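Local coordinates for exopolysaccharide biosynthesis protein (Pantoea stewartii subsp. stewartii DC283, PDB 6TGF) that is a trimeric, tailspike-like enzyme that modifies the glycan biofilm of the bacterium, probably by hydrolysing its exopolysaccharide, at residues B[386-389]-B[394-397]. Residues are numbered along the deposited sequence; the frame is centred on the assembly and turned at random.
Sequences WYAS and DVIQ
Ile396 meets the indole of Trp386 face on: its CG1 lies 3.8 Å from the centroid of the six-membered ring of Trp386, 22° off the ring normal, a CH-pi contact displaced toward the rim. The closest carbon of the ring is CH2 of Trp386, 3.5 Å from CG1 of Ile396, while CD1 of Ile396 carries the methylene's cover on toward CZ3 and CE3. The two side chains approach from opposite directions.

Val395 adds the second point of attachment. With CG1 anti to its backbone N (chi1 178°), this valine sends that methyl between the two inward residues of 386-389. CG1 of Val395 sits 3.7 Å from CZ3 of Trp386, obliquely to the ring, and the same carbon is 3.9 Å from CB of Ala388; CG2 of Val395 also touches CB of Ala388. Trp386 takes the less common rotamer that sets CG between its N and carbonyl carbon (chi1 58°), which swings the benzo end of the indole across to 394-397.

No hydrogen bond links the segments: every contact between them is carbon to carbon, and all four touching residues are buried. Phe419 of the neighbouring strand stacks on Trp386, and Leu430 packs against both Trp386 and Ile396. Backbone bonds to Asn420 tie 386-389 to that same strand, while Tyr387, pointing away, bonds through OH to Arg359 of a second subunit.

Strand 380-389 and strand 396-399 lie on different faces of the coil, with Val395 in the short loop leading into the second, and the side chains of all four residues pack in the interior of a right-handed parallel beta-helix of the tailspike type.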
ATOM      1  N   TRP B 386      -6.168  -6.653  -9.566  1.00 30.37           N
ATOM      2  CA  TRP B 386      -6.541  -7.736 -10.516  1.00 30.55           C
ATOM      3  C   TRP B 386      -8.020  -8.089 -10.338  1.00 31.32           C
ATOM      4  O   TRP B 386      -8.508  -8.063  -9.195  1.00 31.20           O
ATOM      5  CB  TRP B 386      -5.633  -8.964 -10.371  1.00 30.08           C
ATOM      6  CG  TRP B 386      -5.609  -9.588  -9.011  1.00 29.69           C
ATOM      7  CD1 TRP B 386      -4.848  -9.205  -7.946  1.00 29.43           C
ATOM      8  CD2 TRP B 386      -6.357 -10.737  -8.574  1.00 29.64           C
ATOM      9  NE1 TRP B 386      -5.071 -10.029  -6.877  1.00 29.38           N
ATOM     10  CE2 TRP B 386      -5.993 -10.978  -7.231  1.00 29.50           C
ATOM     11  CE3 TRP B 386      -7.296 -11.579  -9.179  1.00 29.78           C
ATOM     12  CZ2 TRP B 386      -6.544 -12.019  -6.485  1.00 29.52           C
ATOM     13  CZ3 TRP B 386      -7.837 -12.611  -8.442  1.00 29.89           C
ATOM     14  CH2 TRP B 386      -7.465 -12.826  -7.114  1.00 29.72           C
ATOM     15  N   TYR B 387      -8.693  -8.390 -11.450  1.00 32.23           N
ATOM     16  CA  TYR B 387     -10.152  -8.650 -11.523  1.00 33.17           C
ATOM     17  C   TYR B 387     -10.373  -9.942 -12.320  1.00 33.31           C
ATOM     18  O   TYR B 387      -9.716 -10.118 -13.362  1.00 33.29           O
ATOM     19  CB  TYR B 387     -10.859  -7.426 -12.119  1.00 33.97           C
ATOM     20  CG  TYR B 387     -10.474  -6.110 -11.486  1.00 34.46           C
ATOM     21  CD1 TYR B 387      -9.314  -5.447 -11.858  1.00 34.59           C
ATOM     22  CD2 TYR B 387     -11.263  -5.529 -10.506  1.00 34.90           C
ATOM     23  CE1 TYR B 387      -8.949  -4.244 -11.275  1.00 34.74           C
ATOM     24  CE2 TYR B 387     -10.912  -4.326  -9.913  1.00 35.14           C
ATOM     25  CZ  TYR B 387      -9.751  -3.680 -10.298  1.00 35.10           C
ATOM     26  OH  TYR B 387      -9.396  -2.495  -9.722  1.00 35.65           O
ATOM     27  N   ALA B 388     -11.233 -10.832 -11.816  1.00 33.60           N
ATOM     28  CA  ALA B 388     -11.625 -12.105 -12.468  1.00 33.89           C
ATOM     29  C   ALA B 388     -13.152 -12.155 -12.597  1.00 34.38           C
ATOM     30  O   ALA B 388     -13.833 -12.020 -11.563  1.00 34.30           O
ATOM     31  CB  ALA B 388     -11.092 -13.276 -11.680  1.00 33.84           C
ATOM     32  N   SER B 389     -13.661 -12.326 -13.821  1.00 34.95           N
ATOM     33  CA  SER B 389     -15.111 -12.390 -14.146  1.00 35.66           C
ATOM     34  C   SER B 389     -15.426 -13.685 -14.899  1.00 36.04           C
ATOM     35  O   SER B 389     -14.870 -13.878 -15.999  1.00 36.03           O
ATOM     36  CB  SER B 389     -15.552 -11.189 -14.940  1.00 36.02           C
ATOM     37  OG  SER B 389     -16.800 -11.430 -15.575  1.00 36.73           O
ATOM     38  N   ASP B 394      -8.983 -22.326 -12.229  1.00 35.08           N
ATOM     39  CA  ASP B 394      -8.272 -21.608 -11.138  1.00 34.49           C
ATOM     40  C   ASP B 394      -7.820 -20.246 -11.673  1.00 33.98           C
ATOM     41  O   ASP B 394      -7.489 -20.166 -12.870  1.00 33.89           O
ATOM     42  CB  ASP B 394      -7.075 -22.408 -10.615  1.00 34.51           C
ATOM     43  CG  ASP B 394      -7.436 -23.711  -9.922  1.00 34.85           C
ATOM     44  OD1 ASP B 394      -8.632 -23.912  -9.628  1.00 35.16           O
ATOM     45  OD2 ASP B 394      -6.515 -24.512  -9.677  1.00 34.95           O
ATOM     46  N   VAL B 395      -7.822 -19.214 -10.825  1.00 33.52           N
ATOM     47  CA  VAL B 395      -7.368 -17.838 -11.187  1.00 33.17           C
ATOM     48  C   VAL B 395      -5.907 -17.681 -10.736  1.00 32.99           C
ATOM     49  O   VAL B 395      -5.018 -17.772 -11.603  1.00 32.78           O
ATOM     50  CB  VAL B 395      -8.308 -16.765 -10.602  1.00 32.94           C
ATOM     51  CG1 VAL B 395      -7.838 -15.353 -10.919  1.00 32.72           C
ATOM     52  CG2 VAL B 395      -9.738 -16.963 -11.079  1.00 33.20           C
ATOM     53  N   ILE B 396      -5.664 -17.488  -9.435  1.00 33.00           N
ATOM     54  CA  ILE B 396      -4.294 -17.370  -8.850  1.00 32.97           C
ATOM     55  C   ILE B 396      -3.900 -18.734  -8.271  1.00 33.42           C
ATOM     56  O   ILE B 396      -4.437 -19.107  -7.208  1.00 33.42           O
ATOM     57  CB  ILE B 396      -4.225 -16.250  -7.788  1.00 32.70           C
ATOM     58  CG1 ILE B 396      -4.933 -14.969  -8.242  1.00 32.63           C
ATOM     59  CG2 ILE B 396      -2.781 -15.983  -7.386  1.00 32.47           C
ATOM     60  CD1 ILE B 396      -4.392 -14.371  -9.521  1.00 32.55           C
ATOM     61  N   GLN B 397      -3.002 -19.448  -8.958  1.00 33.89           N
ATOM     62  CA  GLN B 397      -2.511 -20.795  -8.561  1.00 34.45           C
ATOM     63  C   GLN B 397      -0.995 -20.728  -8.357  1.00 34.91           C
ATOM     64  O   GLN B 397      -0.312 -20.113  -9.198  1.00 34.81           O
ATOM     65  CB  GLN B 397      -2.890 -21.833  -9.620  1.00 34.63           C
ATOM     66  CG  GLN B 397      -2.635 -23.274  -9.194  1.00 34.90           C
ATOM     67  CD  GLN B 397      -1.234 -23.746  -9.499  1.00 34.96           C
ATOM     68  OE1 GLN B 397      -0.699 -23.513 -10.581  1.00 34.92           O
ATOM     69  NE2 GLN B 397      -0.626 -24.427  -8.541  1.00 34.97           N
TER